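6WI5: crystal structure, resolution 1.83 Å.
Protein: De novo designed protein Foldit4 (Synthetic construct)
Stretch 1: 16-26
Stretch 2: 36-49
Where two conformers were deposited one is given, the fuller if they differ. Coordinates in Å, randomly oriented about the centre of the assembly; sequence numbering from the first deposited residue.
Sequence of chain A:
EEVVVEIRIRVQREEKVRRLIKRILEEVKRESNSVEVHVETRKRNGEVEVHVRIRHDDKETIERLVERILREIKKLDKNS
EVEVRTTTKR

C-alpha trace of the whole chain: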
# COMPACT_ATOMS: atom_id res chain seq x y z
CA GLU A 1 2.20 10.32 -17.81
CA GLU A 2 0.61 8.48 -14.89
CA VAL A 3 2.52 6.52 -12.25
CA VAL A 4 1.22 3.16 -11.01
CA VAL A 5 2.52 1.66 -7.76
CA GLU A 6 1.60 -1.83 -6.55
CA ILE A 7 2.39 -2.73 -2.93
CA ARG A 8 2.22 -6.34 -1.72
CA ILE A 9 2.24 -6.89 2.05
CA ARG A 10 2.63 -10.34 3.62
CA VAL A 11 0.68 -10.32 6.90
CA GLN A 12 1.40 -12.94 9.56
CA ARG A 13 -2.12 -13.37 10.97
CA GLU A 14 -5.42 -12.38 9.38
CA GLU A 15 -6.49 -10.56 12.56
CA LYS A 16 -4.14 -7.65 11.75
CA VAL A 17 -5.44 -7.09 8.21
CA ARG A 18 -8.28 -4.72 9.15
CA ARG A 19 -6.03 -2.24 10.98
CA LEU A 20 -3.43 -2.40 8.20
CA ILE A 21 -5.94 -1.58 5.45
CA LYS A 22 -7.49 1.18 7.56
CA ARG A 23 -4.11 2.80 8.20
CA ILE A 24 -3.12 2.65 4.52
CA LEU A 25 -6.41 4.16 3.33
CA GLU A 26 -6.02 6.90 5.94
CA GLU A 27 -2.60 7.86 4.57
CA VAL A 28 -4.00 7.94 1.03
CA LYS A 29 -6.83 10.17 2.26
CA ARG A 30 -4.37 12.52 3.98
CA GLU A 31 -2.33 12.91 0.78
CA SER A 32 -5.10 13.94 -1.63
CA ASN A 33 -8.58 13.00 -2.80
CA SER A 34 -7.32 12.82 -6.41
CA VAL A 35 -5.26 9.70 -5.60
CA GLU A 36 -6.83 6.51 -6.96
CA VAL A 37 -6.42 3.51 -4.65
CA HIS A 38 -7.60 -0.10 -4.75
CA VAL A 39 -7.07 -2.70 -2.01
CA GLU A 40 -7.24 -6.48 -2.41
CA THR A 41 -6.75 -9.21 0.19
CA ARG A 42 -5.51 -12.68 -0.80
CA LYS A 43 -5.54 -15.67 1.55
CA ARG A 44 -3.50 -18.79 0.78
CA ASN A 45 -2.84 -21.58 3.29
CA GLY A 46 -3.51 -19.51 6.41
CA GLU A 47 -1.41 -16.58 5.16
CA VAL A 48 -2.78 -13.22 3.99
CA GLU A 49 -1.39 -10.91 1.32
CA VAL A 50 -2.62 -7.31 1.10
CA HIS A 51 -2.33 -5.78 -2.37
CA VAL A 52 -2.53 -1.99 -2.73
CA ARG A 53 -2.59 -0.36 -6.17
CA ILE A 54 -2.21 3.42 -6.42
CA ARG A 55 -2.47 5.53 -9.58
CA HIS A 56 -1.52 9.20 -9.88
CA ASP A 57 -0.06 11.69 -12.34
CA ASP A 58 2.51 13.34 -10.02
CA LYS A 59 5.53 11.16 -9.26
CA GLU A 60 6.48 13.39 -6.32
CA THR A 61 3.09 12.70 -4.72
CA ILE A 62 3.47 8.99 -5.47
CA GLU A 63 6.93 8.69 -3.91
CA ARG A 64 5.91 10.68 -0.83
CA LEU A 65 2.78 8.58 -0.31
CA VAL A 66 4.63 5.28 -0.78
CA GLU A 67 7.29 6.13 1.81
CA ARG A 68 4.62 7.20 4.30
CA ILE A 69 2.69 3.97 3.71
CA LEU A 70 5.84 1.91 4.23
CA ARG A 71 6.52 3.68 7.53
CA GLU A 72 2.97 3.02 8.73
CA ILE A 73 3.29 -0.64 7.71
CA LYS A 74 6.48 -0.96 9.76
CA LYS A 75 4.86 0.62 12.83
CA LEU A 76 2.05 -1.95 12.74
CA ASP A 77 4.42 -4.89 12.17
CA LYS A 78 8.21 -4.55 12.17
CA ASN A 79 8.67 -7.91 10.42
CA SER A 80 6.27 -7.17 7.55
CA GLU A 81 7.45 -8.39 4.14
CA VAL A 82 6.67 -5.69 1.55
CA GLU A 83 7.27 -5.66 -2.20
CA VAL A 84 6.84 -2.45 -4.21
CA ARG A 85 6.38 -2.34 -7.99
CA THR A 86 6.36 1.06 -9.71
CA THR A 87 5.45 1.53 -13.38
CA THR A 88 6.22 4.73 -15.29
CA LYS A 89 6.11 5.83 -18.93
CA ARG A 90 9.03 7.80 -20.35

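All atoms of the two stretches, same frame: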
# COMPACT_ATOMS: atom_id res chain seq x y z
N LYS A 16 -4.75 -8.97 11.89
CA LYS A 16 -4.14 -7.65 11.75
C LYS A 16 -4.43 -6.99 10.41
O LYS A 16 -3.94 -5.88 10.17
CB LYS A 16 -2.62 -7.75 11.95
CG LYS A 16 -2.19 -8.21 13.33
CD LYS A 16 -0.68 -8.13 13.49
CE LYS A 16 -0.26 -8.44 14.92
NZ LYS A 16 1.21 -8.27 15.11
N VAL A 17 -5.22 -7.62 9.54
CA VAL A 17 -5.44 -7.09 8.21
C VAL A 17 -6.31 -5.83 8.26
O VAL A 17 -6.06 -4.86 7.53
CB VAL A 17 -6.07 -8.16 7.30
CG1 VAL A 17 -6.46 -7.57 5.96
CG2 VAL A 17 -5.09 -9.31 7.12
N ARG A 18 -7.33 -5.83 9.11
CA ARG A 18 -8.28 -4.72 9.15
C ARG A 18 -7.58 -3.41 9.53
O ARG A 18 -7.80 -2.38 8.89
CB ARG A 18 -9.41 -5.03 10.13
CG ARG A 18 -10.39 -3.89 10.32
CD ARG A 18 -11.37 -4.21 11.44
NE ARG A 18 -10.68 -4.66 12.64
CZ ARG A 18 -10.15 -3.85 13.55
NH1 ARG A 18 -10.23 -2.53 13.40
NH2 ARG A 18 -9.54 -4.35 14.62
N ARG A 19 -6.74 -3.45 10.57
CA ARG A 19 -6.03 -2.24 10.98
C ARG A 19 -5.04 -1.79 9.91
O ARG A 19 -4.86 -0.59 9.69
CB ARG A 19 -5.30 -2.47 12.30
CG ARG A 19 -6.07 -1.99 13.52
CD ARG A 19 -5.16 -1.18 14.44
NE ARG A 19 -4.01 -1.95 14.89
CZ ARG A 19 -2.98 -1.44 15.57
NH1 ARG A 19 -2.96 -0.14 15.86
NH2 ARG A 19 -1.98 -2.21 15.94
N LEU A 20 -4.39 -2.74 9.24
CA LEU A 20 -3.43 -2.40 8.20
C LEU A 20 -4.10 -1.68 7.04
O LEU A 20 -3.61 -0.64 6.57
CB LEU A 20 -2.71 -3.66 7.72
CG LEU A 20 -1.71 -3.46 6.57
CD1 LEU A 20 -0.60 -2.52 6.98
CD2 LEU A 20 -1.15 -4.80 6.12
N ILE A 21 -5.22 -2.21 6.56
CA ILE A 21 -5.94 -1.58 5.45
C ILE A 21 -6.46 -0.22 5.87
O ILE A 21 -6.41 0.75 5.09
CB ILE A 21 -7.07 -2.50 4.96
CG1 ILE A 21 -6.48 -3.75 4.29
CG2 ILE A 21 -7.99 -1.76 4.00
CD1 ILE A 21 -7.53 -4.70 3.77
N LYS A 22 -6.98 -0.10 7.09
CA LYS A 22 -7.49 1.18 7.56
C LYS A 22 -6.39 2.23 7.61
O LYS A 22 -6.59 3.37 7.19
CB LYS A 22 -8.14 1.01 8.94
CG LYS A 22 -8.74 2.29 9.50
CD LYS A 22 -9.29 2.08 10.90
CE LYS A 22 -9.91 3.35 11.45
NZ LYS A 22 -10.42 3.18 12.84
N ARG A 23 -5.21 1.85 8.11
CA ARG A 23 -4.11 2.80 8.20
C ARG A 23 -3.63 3.24 6.82
O ARG A 23 -3.31 4.41 6.61
CB ARG A 23 -2.95 2.18 8.99
CG ARG A 23 -1.74 3.08 9.13
CD ARG A 23 -1.93 4.10 10.24
NE ARG A 23 -2.08 3.46 11.54
CZ ARG A 23 -1.07 3.00 12.27
NH1 ARG A 23 0.17 3.09 11.82
NH2 ARG A 23 -1.31 2.43 13.45
N ILE A 24 -3.59 2.31 5.86
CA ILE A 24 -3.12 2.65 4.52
C ILE A 24 -4.11 3.58 3.82
O ILE A 24 -3.71 4.56 3.18
CB ILE A 24 -2.88 1.37 3.70
CG1 ILE A 24 -1.74 0.55 4.31
CG2 ILE A 24 -2.55 1.71 2.25
CD1 ILE A 24 -1.45 -0.74 3.58
N LEU A 25 -5.41 3.29 3.94
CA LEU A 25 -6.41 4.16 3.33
C LEU A 25 -6.43 5.53 3.98
O LEU A 25 -6.76 6.53 3.32
CB LEU A 25 -7.79 3.51 3.41
CG LEU A 25 -7.98 2.22 2.62
CD1 LEU A 25 -9.41 1.73 2.73
CD2 LEU A 25 -7.59 2.42 1.16
N GLU A 26 -6.08 5.61 5.27
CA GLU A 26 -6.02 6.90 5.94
C GLU A 26 -4.87 7.74 5.40
O GLU A 26 -5.01 8.96 5.23
CB GLU A 26 -5.87 6.70 7.45
CG GLU A 26 -7.17 6.34 8.14
CD GLU A 26 -6.96 5.91 9.58
OE1 GLU A 26 -5.80 5.61 9.94
OE2 GLU A 26 -7.95 5.87 10.34
N GLU A 36 -6.03 7.71 -6.75
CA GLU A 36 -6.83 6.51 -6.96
C GLU A 36 -6.17 5.34 -6.25
O GLU A 36 -4.97 5.10 -6.42
CB GLU A 36 -6.98 6.23 -8.46
CG GLU A 36 -7.84 5.04 -8.81
CD GLU A 36 -8.01 4.89 -10.31
OE1 GLU A 36 -7.59 5.80 -11.05
OE2 GLU A 36 -8.55 3.85 -10.76
N VAL A 37 -6.95 4.62 -5.44
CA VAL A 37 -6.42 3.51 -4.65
C VAL A 37 -7.39 2.34 -4.71
O VAL A 37 -8.61 2.52 -4.67
CB VAL A 37 -6.14 3.94 -3.19
CG1 VAL A 37 -7.43 4.37 -2.49
CG2 VAL A 37 -5.45 2.83 -2.42
N HIS A 38 -6.84 1.13 -4.81
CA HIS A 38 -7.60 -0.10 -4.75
C HIS A 38 -6.87 -1.08 -3.84
O HIS A 38 -5.64 -1.21 -3.91
CB HIS A 38 -7.81 -0.73 -6.13
CG HIS A 38 -8.60 0.12 -7.08
ND1 HIS A 38 -8.03 1.09 -7.87
CD2 HIS A 38 -9.93 0.14 -7.35
CE1 HIS A 38 -8.97 1.67 -8.60
NE2 HIS A 38 -10.13 1.12 -8.30
N VAL A 39 -7.62 -1.77 -2.99
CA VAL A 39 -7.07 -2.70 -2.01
C VAL A 39 -7.67 -4.08 -2.24
O VAL A 39 -8.88 -4.21 -2.43
CB VAL A 39 -7.33 -2.22 -0.57
CG1 VAL A 39 -6.77 -3.21 0.44
CG2 VAL A 39 -6.71 -0.84 -0.35
N GLU A 40 -6.82 -5.10 -2.21
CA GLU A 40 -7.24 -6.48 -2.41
C GLU A 40 -6.53 -7.38 -1.41
O GLU A 40 -5.31 -7.28 -1.24
CB GLU A 40 -6.96 -6.95 -3.84
CG GLU A 40 -7.19 -8.43 -4.07
CD GLU A 40 -6.81 -8.88 -5.47
OE1 GLU A 40 -7.23 -8.21 -6.44
OE2 GLU A 40 -6.09 -9.89 -5.60
N THR A 41 -7.29 -8.25 -0.75
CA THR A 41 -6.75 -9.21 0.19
C THR A 41 -6.76 -10.60 -0.45
O THR A 41 -7.74 -10.99 -1.08
CB THR A 41 -7.54 -9.24 1.50
OG1 THR A 41 -8.89 -9.64 1.23
CG2 THR A 41 -7.54 -7.87 2.14
N ARG A 42 -5.66 -11.32 -0.27
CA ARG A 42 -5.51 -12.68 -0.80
C ARG A 42 -5.08 -13.61 0.32
O ARG A 42 -4.10 -13.34 1.01
CB ARG A 42 -4.50 -12.72 -1.95
CG ARG A 42 -4.85 -11.85 -3.14
CD ARG A 42 -3.86 -12.05 -4.27
NE ARG A 42 -4.09 -11.13 -5.38
CZ ARG A 42 -3.39 -11.14 -6.51
NH1 ARG A 42 -2.42 -12.02 -6.69
NH2 ARG A 42 -3.67 -10.27 -7.47
N LYS A 43 -5.82 -14.70 0.50
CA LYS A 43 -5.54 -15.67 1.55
C LYS A 43 -5.17 -17.01 0.92
O LYS A 43 -5.99 -17.61 0.22
CB LYS A 43 -6.74 -15.84 2.48
CG LYS A 43 -7.08 -14.60 3.28
CD LYS A 43 -8.18 -14.87 4.28
N ARG A 44 -3.95 -17.47 1.17
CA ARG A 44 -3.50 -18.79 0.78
C ARG A 44 -2.91 -19.49 1.99
O ARG A 44 -1.99 -18.96 2.62
CB ARG A 44 -2.45 -18.74 -0.33
CG ARG A 44 -2.79 -17.89 -1.53
CD ARG A 44 -1.58 -17.82 -2.45
NE ARG A 44 -1.62 -16.69 -3.36
CZ ARG A 44 -1.31 -15.44 -3.03
NH1 ARG A 44 -0.94 -15.16 -1.78
NH2 ARG A 44 -1.37 -14.48 -3.93
N ASN A 45 -3.43 -20.68 2.30
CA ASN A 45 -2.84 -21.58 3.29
C ASN A 45 -2.58 -20.86 4.62
O ASN A 45 -1.48 -20.91 5.17
CB ASN A 45 -1.56 -22.21 2.75
N GLY A 46 -3.62 -20.19 5.13
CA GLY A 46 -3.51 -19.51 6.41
C GLY A 46 -2.70 -18.24 6.41
O GLY A 46 -2.55 -17.63 7.47
N GLU A 47 -2.16 -17.82 5.27
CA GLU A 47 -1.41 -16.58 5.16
C GLU A 47 -2.20 -15.58 4.32
O GLU A 47 -2.94 -15.96 3.41
CB GLU A 47 -0.03 -16.81 4.54
N VAL A 48 -2.03 -14.30 4.64
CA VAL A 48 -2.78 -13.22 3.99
C VAL A 48 -1.80 -12.29 3.30
O VAL A 48 -0.79 -11.88 3.90
CB VAL A 48 -3.65 -12.45 5.00
CG1 VAL A 48 -4.41 -11.35 4.29
CG2 VAL A 48 -4.60 -13.39 5.72
N GLU A 49 -2.10 -11.94 2.05
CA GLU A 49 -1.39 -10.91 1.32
C GLU A 49 -2.33 -9.74 1.06
O GLU A 49 -3.45 -9.94 0.57
CB GLU A 49 -0.85 -11.44 -0.01
CG GLU A 49 0.41 -12.29 0.10
CD GLU A 49 1.00 -12.61 -1.26
OE1 GLU A 49 0.34 -12.31 -2.28
OE2 GLU A 49 2.12 -13.16 -1.31

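At the centre of the contact lies I21. Its CA-to-CB bond points toward the strand, and its side chain, in the m, t rotamer, carries CD1 to 3.7 Å from V39 CG1 and 3.6 Å from T41 CG2. One methyl thus touches two strand residues that are two positions apart, as expected where alternate side chains emerge on the same face of a strand. V39 has the largest covered area of any residue here, 58 Å²; its second methyl, CG2, lies 3.7 Å from L25 CD2, so its two branches meet successive turns of the helix.

The contact is made by side-chain packing alone: no hydrogen bond crosses it, and the axes of the helix (17-26) and the strand 36-44, running antiparallel at 174°, stay 10.3 Å apart at closest approach. That spacing leaves room for one layer of interlocking side chains. The two stretches together bury 291 Å², counted over both sides, V48 of the second strand included.

The helical spacing explains the series V17, I21 and L25: a step of four residues brings each back to nearly the same side, and the backbone bonds I21 N to V17 O (2.9 Å) and L25 N to I21 O (3.0 Å) hold that repeat. V17 points toward the sheet and places CG2 3.6 Å from V48 CG1. V48 belongs to the second hairpin strand, so the helix packs across both strands; the pairing of R42 with E49 (N to O 2.7 Å in each direction) ties these strands together. Beta-branched valine suits both the extended backbone and a short reach to the helix.

Toward the margin, L25 leaves its backbone sideways, but its m, t side chain brings its end nearer, and CD2 also sits 4.1 Å from V37 CG1. This leucine remains exposed overall although 43 Å² of it is covered. T41 is the mixed residue of the strand face: at chi1 62° its CG2 packs 4.0 Å from V17 CG1, while the coordinates place OG1 farther from the helix than that methyl.

The polar edge takes no part in the helix contact. H38, E40 and E49 point away from the helix, alternating with the apolar residues. On that other face, R42 NE forms a very short salt-bridging hydrogen bond to E40 OE2 (2.4 Å), and R44 NH2 bonds to E49 OE1 at 3.2 Å, again within a salt bridge. On the helix, R18, R19 and K22 lie beyond reach of the strands, their charged ends exposed.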